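Local coordinates for beta-galactosidase (Trichoderma reesei, PDB 3OG2), which probably hydrolyses terminal non-reducing beta-D-galactose residues from beta-D-galactosides, as a glycoside hydrolase of family 35, at residues Y146-D151 against M196-D201; I25-W28 against L33-H36; P698-L701 against D705-F708. All blocks are in the same frame, centred on the assembly; numbering follows the deposited sequence. Where two conformers were deposited one is given.

Contact 1. Residues Y146-D151 against M196-D201; sequences YLHATD and MQYVID
One face of the Tyr198 ring is covered by Leu147: CD1 sits over the middle of the ring in a CH-pi contact, 3.8 Å from the Tyr198 ring centroid and only 9° off the ring normal. Leu147 CD2 lies toward the CD1-CE1 side of the same ring, 3.7 Å from Tyr198 CD1. At the phenol edge lies the carboxylate of Asp151, nearly coplanar with the ring, and Tyr198 OH in turn stands at the edge of the His148 imidazole. Tyrosine suits this place because it is long enough to bridge two helices whose local axes are 11.5 Å apart. Its CG is anti to the backbone N (chi1 -173°), which carries the ring across to helix 144-163. The two segments run nearly parallel and belong to helices of the TIM-barrel domain: helix 144-163 precedes the barrel strand 172-177, and helix 193-205 follows it.

Tyr198 OH donates to the syn lone pair of Asp151 OD1 at 2.6 Å. His148 ND1 donates to the other oxygen, Asp151 OD2, at 3.1 Å, and only weakly to Tyr198 OH, at 3.3 Å with a bent angle of 128°. Gln202, one turn beyond Tyr198 on its helix, adds a bond from NE2 to Asp151 OD1.

Both oxygens of Asp151 are thus engaged, which fixes the rotation of the carboxylate. Its negative charge should polarise the phenol O-H and would favour a protonated, positively charged His148, while Leu147 meets the apolar face of the same tyrosine.

Contact 2. Residues I25-W28 against L33-H36; sequences IVTW and LFVH
Thr27 and Phe34 hold the tight part of this contact, joined by a pair of backbone hydrogen bonds. Phe34 N reaches Thr27 O at 2.8 Å, and Thr27 N returns to Phe34 O at 3.0 Å. A third bond, His36 N to Ile25 O at 2.8 Å, extends the ladder one step past the strand ends. Weaker CA-H...O contacts fill in between, such as Val26 CA to Phe34 O at 3.3 Å.

On the face that carries Val26, Trp28, Leu33 and Val35, the packing is apolar. Val26 CG1 meets Leu33 CD2 at 3.8 Å, the two side chains crossing at a slant, while the other Leu33 methyl, CD1, turns to Trp28 CB. Branched aliphatic residues suit the buried positions of Val26, Leu33 and Val35; the indole of the partly exposed Trp28 turns away, and only its CB meets Leu33. Leu33 also rests on Ile42, and Val35 on Val40 and Tyr110.

These strands form an antiparallel beta hairpin at the margin of the TIM-barrel domain: 33-35 pairs with strand 38-47, which itself runs parallel to its barrel neighbours 72-76 and 318-321. The strand directions differ by 153°, so the hairpin is twisted.

The other face is nearer the solvent: Thr27 and Phe34 are both partly exposed, a beta-branched and an aromatic residue that suit an extended backbone. Thr27 OG1, with chi1 60°, is turned to lie against Phe34 CB at 3.4 Å, a van der Waals contact beside the ring. The loose side is at the hairpin's open end, where His36 is exposed; in the conformer given, Ile25 CG2 lies near His36 CE1, a contact that is doubtful because Ile25 has two conformers.

Contact 3. Residues P698-L701 against D705-F708; sequences PVSL and DYGF
Ser700 and Asp705 are joined by a hydrogen bond from Ser700 OG to Asp705 OD2, 2.7 Å long and received on the anti side of the carboxylate, 24° out of its plane. Both segments belong to the irregular connection between strands 663-666 and 713-720, in one of the enzyme's all-beta domains. Ser700 suits the spot because its short side chain, with OG anti to the backbone N (chi1 178°), puts a hydroxyl directly in front of Asp705. The same Asp705 OD2 is also bonded to Ser688 OG, so it takes bonds from two serines, while Ser700 OG also accepts from Tyr702 N.

A second bond, 2.7 Å long, runs from Tyr706 OH to Ser700 O. The tyrosine is long enough to reach back to Ser700, and its hydroxyl also bonds to Leu685 N.

Farther out, Tyr706 and Phe708 both touch Leu823 of strand 820-824, and Leu701 packs on Trp821 of that strand and on Phe715 of strand 713-720. At the edge of the Tyr706 ring, near its plane, Ser700 O lies 3.2 Å from Tyr706 CE1.

How the contacts relate
The three contacts are separate in space and follow one another along the chain without sharing any element. Contacts 1 and 2 belong to the TIM-barrel domain, their centres 27 Å apart, one between two outer helices and the other in a marginal hairpin. Contact 3 lies in a different, all-beta domain, with its centre about 51 Å from that of contact 2. It is the buried one, whereas contacts 1 and 2 are each partly exposed. Contact 2 rests on backbone ladder bonds with apolar packing on one face; contacts 1 and 3 instead use a tyrosine hydroxyl and an aspartate, joined directly in contact 1 but bonded separately to one serine in contact 3.

Contact 1. Residues Y146-D151 against M196-D201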
ATOM      1  N   TYR A 146      27.746  10.595  -3.571  1.00 10.63           N
ATOM      2  CA  TYR A 146      26.461   9.979  -3.234  1.00  9.87           C
ATOM      3  C   TYR A 146      26.196  10.162  -1.745  1.00  9.63           C
ATOM      4  O   TYR A 146      25.127  10.643  -1.322  1.00  9.06           O
ATOM      5  CB  TYR A 146      26.399   8.473  -3.630  1.00 10.83           C
ATOM      6  CG  TYR A 146      25.132   7.882  -2.986  1.00  9.81           C
ATOM      7  CD1 TYR A 146      23.874   8.241  -3.499  1.00  9.54           C
ATOM      8  CD2 TYR A 146      25.199   7.046  -1.871  1.00  9.47           C
ATOM      9  CE1 TYR A 146      22.718   7.726  -2.927  1.00  9.22           C
ATOM     10  CE2 TYR A 146      24.060   6.560  -1.289  1.00  8.59           C
ATOM     11  CZ  TYR A 146      22.817   6.906  -1.820  1.00  9.32           C
ATOM     12  OH  TYR A 146      21.686   6.418  -1.203  1.00  8.96           O
ATOM     13  N   LEU A 147      27.142   9.749  -0.885  1.00  9.60           N
ATOM     14  CA  LEU A 147      26.893   9.791   0.565  1.00  9.91           C
ATOM     15  C   LEU A 147      26.512  11.192   1.001  1.00  9.86           C
ATOM     16  O   LEU A 147      25.533  11.434   1.714  1.00 10.23           O
ATOM     17  CB  LEU A 147      28.148   9.408   1.388  1.00 11.51           C
ATOM     18  CG  LEU A 147      28.504   7.916   1.320  1.00 11.89           C
ATOM     19  CD1 LEU A 147      29.659   7.677   2.265  1.00 13.83           C
ATOM     20  CD2 LEU A 147      27.322   7.014   1.685  1.00 11.58           C
ATOM     21  N   HIS A 148      27.322  12.167   0.534  1.00  8.88           N
ATOM     22  CA  HIS A 148      27.072  13.508   1.036  1.00  9.79           C
ATOM     23  C   HIS A 148      25.818  14.087   0.390  1.00  9.77           C
ATOM     24  O   HIS A 148      25.148  14.926   1.009  1.00 11.27           O
ATOM     25  CB  HIS A 148      28.344  14.337   0.850  1.00 13.21           C
ATOM     26  CG  HIS A 148      29.474  13.790   1.676  1.00 15.56           C
ATOM     27  ND1 HIS A 148      29.372  13.258   2.941  1.00 19.51           N
ATOM     28  CD2 HIS A 148      30.779  13.756   1.318  1.00 20.14           C
ATOM     29  CE1 HIS A 148      30.586  12.887   3.351  1.00 21.17           C
ATOM     30  NE2 HIS A 148      31.413  13.180   2.388  1.00 24.80           N
ATOM     31  N   ALA A 149      25.393  13.605  -0.789  1.00  9.65           N
ATOM     32  CA  ALA A 149      24.101  14.011  -1.364  1.00  8.84           C
ATOM     33  C   ALA A 149      22.927  13.575  -0.482  1.00  7.85           C
ATOM     34  O   ALA A 149      21.882  14.219  -0.556  1.00  9.52           O
ATOM     35  CB  ALA A 149      23.922  13.440  -2.763  1.00 10.77           C
ATOM     36  N   THR A 150      23.098  12.529   0.340  1.00  7.32           N
ATOM     37  CA  THR A 150      21.998  12.032   1.197  1.00  7.10           C
ATOM     38  C   THR A 150      21.947  12.707   2.564  1.00  7.52           C
ATOM     39  O   THR A 150      20.970  12.536   3.316  1.00  8.34           O
ATOM     40  CB  THR A 150      22.098  10.518   1.444  1.00  7.22           C
ATOM     41  OG1 THR A 150      23.211  10.221   2.303  1.00  8.08           O
ATOM     42  CG2 THR A 150      22.189   9.701   0.173  1.00  8.69           C
ATOM     43  N   ASP A 151      23.014  13.430   2.922  1.00  8.56           N
ATOM     44  CA  ASP A 151      23.149  13.856   4.317  1.00  8.17           C
ATOM     45  C   ASP A 151      22.045  14.801   4.748  1.00  8.06           C
ATOM     46  O   ASP A 151      21.517  14.673   5.872  1.00  8.76           O
ATOM     47  CB  ASP A 151      24.473  14.607   4.550  1.00  8.86           C
ATOM     48  CG  ASP A 151      25.674  13.671   4.615  1.00 10.22           C
ATOM     49  OD1 ASP A 151      25.535  12.481   4.973  1.00 11.98           O
ATOM     50  OD2 ASP A 151      26.797  14.178   4.375  1.00 12.59           O
ATOM     51  N   MET A 196      27.384   0.574   4.829  1.00  7.95           N
ATOM     52  CA  MET A 196      26.268   0.239   5.733  1.00  7.93           C
ATOM     53  C   MET A 196      26.362   0.992   7.038  1.00  8.02           C
ATOM     54  O   MET A 196      25.377   1.472   7.593  1.00  8.00           O
ATOM     55  CB  MET A 196      26.240  -1.276   5.980  1.00  9.31           C
ATOM     56  CG  MET A 196      26.000  -2.121   4.745  1.00 10.94           C
ATOM     57  SD  MET A 196      26.637  -3.826   4.945  1.00 13.30           S
ATOM     58  CE  MET A 196      25.300  -4.437   5.913  1.00 17.20           C
ATOM     59  N   GLN A 197      27.607   1.053   7.592  1.00  8.26           N
ATOM     60  CA  GLN A 197      27.757   1.771   8.857  1.00  8.11           C
ATOM     61  C   GLN A 197      27.548   3.267   8.691  1.00  7.96           C
ATOM     62  O   GLN A 197      27.072   3.894   9.636  1.00  9.19           O
ATOM     63  CB  GLN A 197      29.164   1.494   9.439  1.00  9.11           C
ATOM     64  CG  GLN A 197      29.233   2.034  10.867  1.00  9.17           C
ATOM     65  CD  GLN A 197      28.269   1.319  11.788  1.00  9.47           C
ATOM     66  OE1 GLN A 197      28.101   0.097  11.811  1.00 11.08           O
ATOM     67  NE2 GLN A 197      27.600   2.143  12.591  1.00 11.14           N
ATOM     68  N   TYR A 198      27.958   3.858   7.552  1.00  8.59           N
ATOM     69  CA  TYR A 198      27.685   5.298   7.361  1.00  8.22           C
ATOM     70  C   TYR A 198      26.172   5.526   7.445  1.00  7.58           C
ATOM     71  O   TYR A 198      25.741   6.524   8.063  1.00  8.36           O
ATOM     72  CB  TYR A 198      28.196   5.729   6.004  1.00  9.44           C
ATOM     73  CG  TYR A 198      28.128   7.223   5.779  1.00  8.57           C
ATOM     74  CD1 TYR A 198      26.958   7.809   5.255  1.00 10.03           C
ATOM     75  CD2 TYR A 198      29.203   8.059   6.082  1.00 11.68           C
ATOM     76  CE1 TYR A 198      26.879   9.168   5.060  1.00  9.47           C
ATOM     77  CE2 TYR A 198      29.134   9.425   5.877  1.00 10.58           C
ATOM     78  CZ  TYR A 198      27.965   9.989   5.367  1.00 11.38           C
ATOM     79  OH  TYR A 198      27.917  11.341   5.133  1.00 13.67           O
ATOM     80  N   VAL A 199      25.386   4.659   6.797  1.00  7.65           N
ATOM     81  CA  VAL A 199      23.916   4.864   6.772  1.00  8.00           C
ATOM     82  C   VAL A 199      23.365   4.762   8.180  1.00  7.24           C
ATOM     83  O   VAL A 199      22.524   5.561   8.633  1.00  7.93           O
ATOM     84  CB  VAL A 199      23.307   3.828   5.813  1.00  8.55           C
ATOM     85  CG1 VAL A 199      21.788   3.787   5.906  1.00 11.51           C
ATOM     86  CG2 VAL A 199      23.760   4.116   4.377  1.00  8.76           C
ATOM     87  N   ILE A 200      23.876   3.772   8.969  1.00  8.13           N
ATOM     88  CA  ILE A 200      23.464   3.696  10.373  1.00  8.26           C
ATOM     89  C   ILE A 200      23.866   4.928  11.178  1.00  7.82           C
ATOM     90  O   ILE A 200      23.050   5.455  11.951  1.00  9.58           O
ATOM     91  CB  ILE A 200      24.068   2.412  11.030  1.00  8.31           C
ATOM     92  CG1 ILE A 200      23.382   1.163  10.442  1.00  8.96           C
ATOM     93  CG2 ILE A 200      23.984   2.457  12.547  1.00  9.16           C
ATOM     94  CD1 ILE A 200      24.084  -0.142  10.814  1.00 12.67           C
ATOM     95  N   ASP A 201      25.108   5.368  10.993  1.00  8.59           N
ATOM     96  CA  ASP A 201      25.596   6.526  11.723  1.00  9.32           C
ATOM     97  C   ASP A 201      24.737   7.763  11.432  1.00  8.18           C
ATOM     98  O   ASP A 201      24.514   8.566  12.362  1.00  8.97           O
ATOM     99  CB  ASP A 201      27.046   6.863  11.346  1.00 10.10           C
ATOM    100  CG  ASP A 201      28.121   5.907  11.775  1.00 13.05           C
ATOM    101  OD1 ASP A 201      27.891   5.031  12.661  1.00 13.48           O
ATOM    102  OD2 ASP A 201      29.286   6.016  11.251  1.00 18.06           O
TER

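Contact 2. Residues I25-W28 against L33-H36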
ATOM      1  N   ILE A  25      12.797   0.953  26.534  1.00 10.21           N
ATOM      2  CA  ILE A  25      11.372   0.923  26.170  0.50  9.41           C
ATOM      3  C   ILE A  25      11.112  -0.180  25.155  1.00  8.96           C
ATOM      4  O   ILE A  25      10.156  -0.939  25.280  1.00 12.39           O
ATOM      5  CB  ILE A  25      11.014   2.336  25.691  0.50 10.67           C
ATOM      6  CG1 ILE A  25      11.541   3.407  26.689  0.50 11.90           C
ATOM      7  CG2 ILE A  25       9.542   2.555  25.436  0.50 10.51           C
ATOM      8  CD1 ILE A  25      10.956   3.231  28.078  0.50 15.87           C
ATOM      9  N   VAL A  26      11.961  -0.255  24.133  1.00  8.95           N
ATOM     10  CA  VAL A  26      11.818  -1.274  23.081  1.00  8.24           C
ATOM     11  C   VAL A  26      13.055  -2.151  23.112  1.00  8.51           C
ATOM     12  O   VAL A  26      14.147  -1.675  22.799  1.00  9.16           O
ATOM     13  CB  VAL A  26      11.631  -0.673  21.671  1.00  8.57           C
ATOM     14  CG1 VAL A  26      11.364  -1.765  20.633  1.00  9.41           C
ATOM     15  CG2 VAL A  26      10.459   0.324  21.628  1.00 11.40           C
ATOM     16  N   THR A  27      12.864  -3.417  23.532  1.00  8.59           N
ATOM     17  CA  THR A  27      13.972  -4.319  23.657  1.00  7.65           C
ATOM     18  C   THR A  27      13.607  -5.624  22.957  1.00  8.08           C
ATOM     19  O   THR A  27      12.502  -5.733  22.366  1.00  9.49           O
ATOM     20  CB  THR A  27      14.384  -4.524  25.130  1.00  9.17           C
ATOM     21  OG1 THR A  27      13.271  -5.069  25.889  1.00 10.98           O
ATOM     22  CG2 THR A  27      14.845  -3.239  25.794  1.00 10.91           C
ATOM     23  N   TRP A  28      14.474  -6.628  22.990  1.00  8.38           N
ATOM     24  CA  TRP A  28      14.183  -7.841  22.221  1.00  8.13           C
ATOM     25  C   TRP A  28      14.977  -8.996  22.844  1.00  8.54           C
ATOM     26  O   TRP A  28      15.995  -8.756  23.495  1.00  9.71           O
ATOM     27  CB  TRP A  28      14.505  -7.709  20.701  1.00  9.11           C
ATOM     28  CG  TRP A  28      16.001  -7.552  20.501  1.00  8.87           C
ATOM     29  CD1 TRP A  28      16.925  -8.554  20.330  1.00  9.98           C
ATOM     30  CD2 TRP A  28      16.712  -6.301  20.486  1.00  8.70           C
ATOM     31  NE1 TRP A  28      18.173  -8.042  20.223  1.00  9.53           N
ATOM     32  CE2 TRP A  28      18.076  -6.664  20.305  1.00  8.76           C
ATOM     33  CE3 TRP A  28      16.374  -4.936  20.598  1.00  8.88           C
ATOM     34  CZ2 TRP A  28      19.077  -5.719  20.233  1.00 10.28           C
ATOM     35  CZ3 TRP A  28      17.417  -4.037  20.536  1.00 10.67           C
ATOM     36  CH2 TRP A  28      18.745  -4.409  20.360  1.00 10.84           C
ATOM     37  N   LEU A  33      10.112  -8.956  20.284  1.00  8.46           N
ATOM     38  CA  LEU A  33      10.225  -7.629  20.876  1.00  8.38           C
ATOM     39  C   LEU A  33       9.544  -7.579  22.216  1.00  9.00           C
ATOM     40  O   LEU A  33       8.603  -8.331  22.528  1.00  9.79           O
ATOM     41  CB  LEU A  33       9.567  -6.677  19.845  1.00 11.01           C
ATOM     42  CG  LEU A  33      10.177  -5.333  19.669  1.00 12.77           C
ATOM     43  CD1 LEU A  33      11.565  -5.483  19.020  1.00 12.12           C
ATOM     44  CD2 LEU A  33       9.300  -4.448  18.833  1.00 11.49           C
ATOM     45  N   PHE A  34       9.979  -6.632  23.014  1.00 10.06           N
ATOM     46  CA  PHE A  34       9.288  -6.198  24.225  1.00 10.08           C
ATOM     47  C   PHE A  34       9.018  -4.710  24.101  1.00  9.64           C
ATOM     48  O   PHE A  34       9.948  -3.952  23.712  1.00 12.47           O
ATOM     49  CB  PHE A  34      10.152  -6.420  25.463  1.00 11.22           C
ATOM     50  CG  PHE A  34      10.482  -7.835  25.891  1.00 11.31           C
ATOM     51  CD1 PHE A  34      11.294  -8.635  25.111  1.00 11.86           C
ATOM     52  CD2 PHE A  34       9.973  -8.351  27.083  1.00 12.51           C
ATOM     53  CE1 PHE A  34      11.619  -9.944  25.472  1.00 13.89           C
ATOM     54  CE2 PHE A  34      10.362  -9.643  27.461  1.00 13.49           C
ATOM     55  CZ  PHE A  34      11.208 -10.415  26.711  1.00 14.08           C
ATOM     56  N   VAL A  35       7.816  -4.278  24.408  1.00  9.42           N
ATOM     57  CA  VAL A  35       7.471  -2.873  24.406  1.00  9.51           C
ATOM     58  C   VAL A  35       7.000  -2.537  25.822  1.00 10.81           C
ATOM     59  O   VAL A  35       6.040  -3.165  26.314  1.00 11.46           O
ATOM     60  CB  VAL A  35       6.410  -2.563  23.307  1.00 10.60           C
ATOM     61  CG1 VAL A  35       5.984  -1.072  23.445  1.00 13.08           C
ATOM     62  CG2 VAL A  35       6.892  -2.867  21.906  1.00 11.21           C
ATOM     63  N   HIS A  36       7.668  -1.595  26.492  1.00 11.33           N
ATOM     64  CA  HIS A  36       7.390  -1.294  27.885  1.00 12.90           C
ATOM     65  C   HIS A  36       7.425  -2.590  28.713  1.00 13.58           C
ATOM     66  O   HIS A  36       6.664  -2.752  29.662  1.00 16.95           O
ATOM     67  CB  HIS A  36       6.053  -0.582  28.046  1.00 14.44           C
ATOM     68  CG  HIS A  36       5.923   0.778  27.437  1.00 16.74           C
ATOM     69  ND1 HIS A  36       6.698   1.839  27.867  1.00 20.59           N
ATOM     70  CD2 HIS A  36       5.153   1.332  26.469  1.00 21.79           C
ATOM     71  CE1 HIS A  36       6.407   2.958  27.199  1.00 24.17           C
ATOM     72  NE2 HIS A  36       5.461   2.672  26.336  1.00 24.81           N
TER

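Contact 3. Residues P698-L701 against D705-F708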
ATOM      1  N   PRO A 698      26.137  16.010 -29.145  1.00 12.43           N
ATOM      2  CA  PRO A 698      27.077  17.108 -28.825  1.00 12.99           C
ATOM      3  C   PRO A 698      26.679  17.932 -27.608  1.00 12.18           C
ATOM      4  O   PRO A 698      27.541  18.584 -27.026  1.00 12.77           O
ATOM      5  CB  PRO A 698      27.067  17.963 -30.080  1.00 16.01           C
ATOM      6  CG  PRO A 698      26.023  17.484 -30.997  1.00 18.63           C
ATOM      7  CD  PRO A 698      25.464  16.208 -30.439  1.00 15.24           C
ATOM      8  N   VAL A 699      25.411  17.946 -27.230  1.00 11.02           N
ATOM      9  CA  VAL A 699      24.943  18.572 -25.988  1.00  9.62           C
ATOM     10  C   VAL A 699      24.059  17.579 -25.281  1.00  9.14           C
ATOM     11  O   VAL A 699      23.489  16.683 -25.916  1.00 11.16           O
ATOM     12  CB  VAL A 699      24.118  19.839 -26.205  1.00 10.26           C
ATOM     13  CG1 VAL A 699      25.048  20.929 -26.758  1.00 12.21           C
ATOM     14  CG2 VAL A 699      22.917  19.596 -27.152  1.00 12.73           C
ATOM     15  N   SER A 700      23.950  17.672 -23.965  1.00  9.07           N
ATOM     16  CA  SER A 700      23.013  16.823 -23.236  1.00  8.67           C
ATOM     17  C   SER A 700      21.575  17.183 -23.584  1.00  8.30           C
ATOM     18  O   SER A 700      21.192  18.365 -23.550  1.00  8.89           O
ATOM     19  CB  SER A 700      23.213  17.034 -21.723  1.00  9.24           C
ATOM     20  OG  SER A 700      22.231  16.219 -21.077  1.00  9.49           O
ATOM     21  N   LEU A 701      20.784  16.156 -23.849  1.00  7.88           N
ATOM     22  CA  LEU A 701      19.328  16.288 -23.994  1.00  7.79           C
ATOM     23  C   LEU A 701      18.629  15.406 -22.986  1.00  7.08           C
ATOM     24  O   LEU A 701      17.560  14.853 -23.255  1.00  8.34           O
ATOM     25  CB  LEU A 701      18.938  15.968 -25.445  1.00  8.06           C
ATOM     26  CG  LEU A 701      19.593  16.925 -26.462  1.00  7.91           C
ATOM     27  CD1 LEU A 701      19.333  16.407 -27.871  1.00  9.80           C
ATOM     28  CD2 LEU A 701      19.096  18.344 -26.345  1.00 10.36           C
ATOM     29  N   ASP A 705      19.565  16.566 -16.389  1.00  7.64           N
ATOM     30  CA  ASP A 705      20.780  17.371 -16.419  1.00  8.21           C
ATOM     31  C   ASP A 705      20.443  18.836 -16.346  1.00  8.29           C
ATOM     32  O   ASP A 705      21.335  19.640 -15.995  1.00 10.71           O
ATOM     33  CB  ASP A 705      21.586  17.137 -17.682  1.00  9.18           C
ATOM     34  CG  ASP A 705      22.435  15.845 -17.609  1.00 10.22           C
ATOM     35  OD1 ASP A 705      22.462  15.174 -16.554  1.00 12.27           O
ATOM     36  OD2 ASP A 705      23.104  15.542 -18.637  1.00 10.46           O
ATOM     37  N   TYR A 706      19.217  19.251 -16.615  1.00  8.14           N
ATOM     38  CA  TYR A 706      18.772  20.641 -16.576  1.00  8.52           C
ATOM     39  C   TYR A 706      17.749  20.866 -15.464  1.00  8.43           C
ATOM     40  O   TYR A 706      17.111  21.931 -15.407  1.00 11.86           O
ATOM     41  CB  TYR A 706      18.155  20.991 -17.936  1.00  8.92           C
ATOM     42  CG  TYR A 706      19.163  20.875 -19.069  1.00  8.27           C
ATOM     43  CD1 TYR A 706      19.338  19.665 -19.733  1.00  7.65           C
ATOM     44  CD2 TYR A 706      19.905  21.970 -19.452  1.00  8.93           C
ATOM     45  CE1 TYR A 706      20.253  19.544 -20.772  1.00  9.25           C
ATOM     46  CE2 TYR A 706      20.838  21.853 -20.518  1.00  9.55           C
ATOM     47  CZ  TYR A 706      20.994  20.660 -21.168  1.00  8.47           C
ATOM     48  OH  TYR A 706      21.917  20.581 -22.199  1.00  9.34           O
ATOM     49  N   GLY A 707      17.596  19.866 -14.574  1.00  8.59           N
ATOM     50  CA  GLY A 707      16.693  20.069 -13.442  1.00  9.06           C
ATOM     51  C   GLY A 707      15.273  19.611 -13.648  1.00  8.61           C
ATOM     52  O   GLY A 707      14.414  19.947 -12.783  1.00  8.57           O
ATOM     53  N   PHE A 708      14.980  18.884 -14.734  1.00  7.49           N
ATOM     54  CA  PHE A 708      13.630  18.459 -15.054  1.00  7.26           C
ATOM     55  C   PHE A 708      13.501  16.956 -14.782  1.00  7.87           C
ATOM     56  O   PHE A 708      14.076  16.180 -15.564  1.00  9.58           O
ATOM     57  CB  PHE A 708      13.293  18.760 -16.527  1.00  7.40           C
ATOM     58  CG  PHE A 708      13.408  20.252 -16.828  1.00  7.01           C
ATOM     59  CD1 PHE A 708      12.597  21.175 -16.183  1.00  6.93           C
ATOM     60  CD2 PHE A 708      14.336  20.666 -17.783  1.00  7.62           C
ATOM     61  CE1 PHE A 708      12.713  22.508 -16.509  1.00  7.97           C
ATOM     62  CE2 PHE A 708      14.497  21.994 -18.092  1.00  8.63           C
ATOM     63  CZ  PHE A 708      13.660  22.911 -17.436  1.00  9.23           C
TER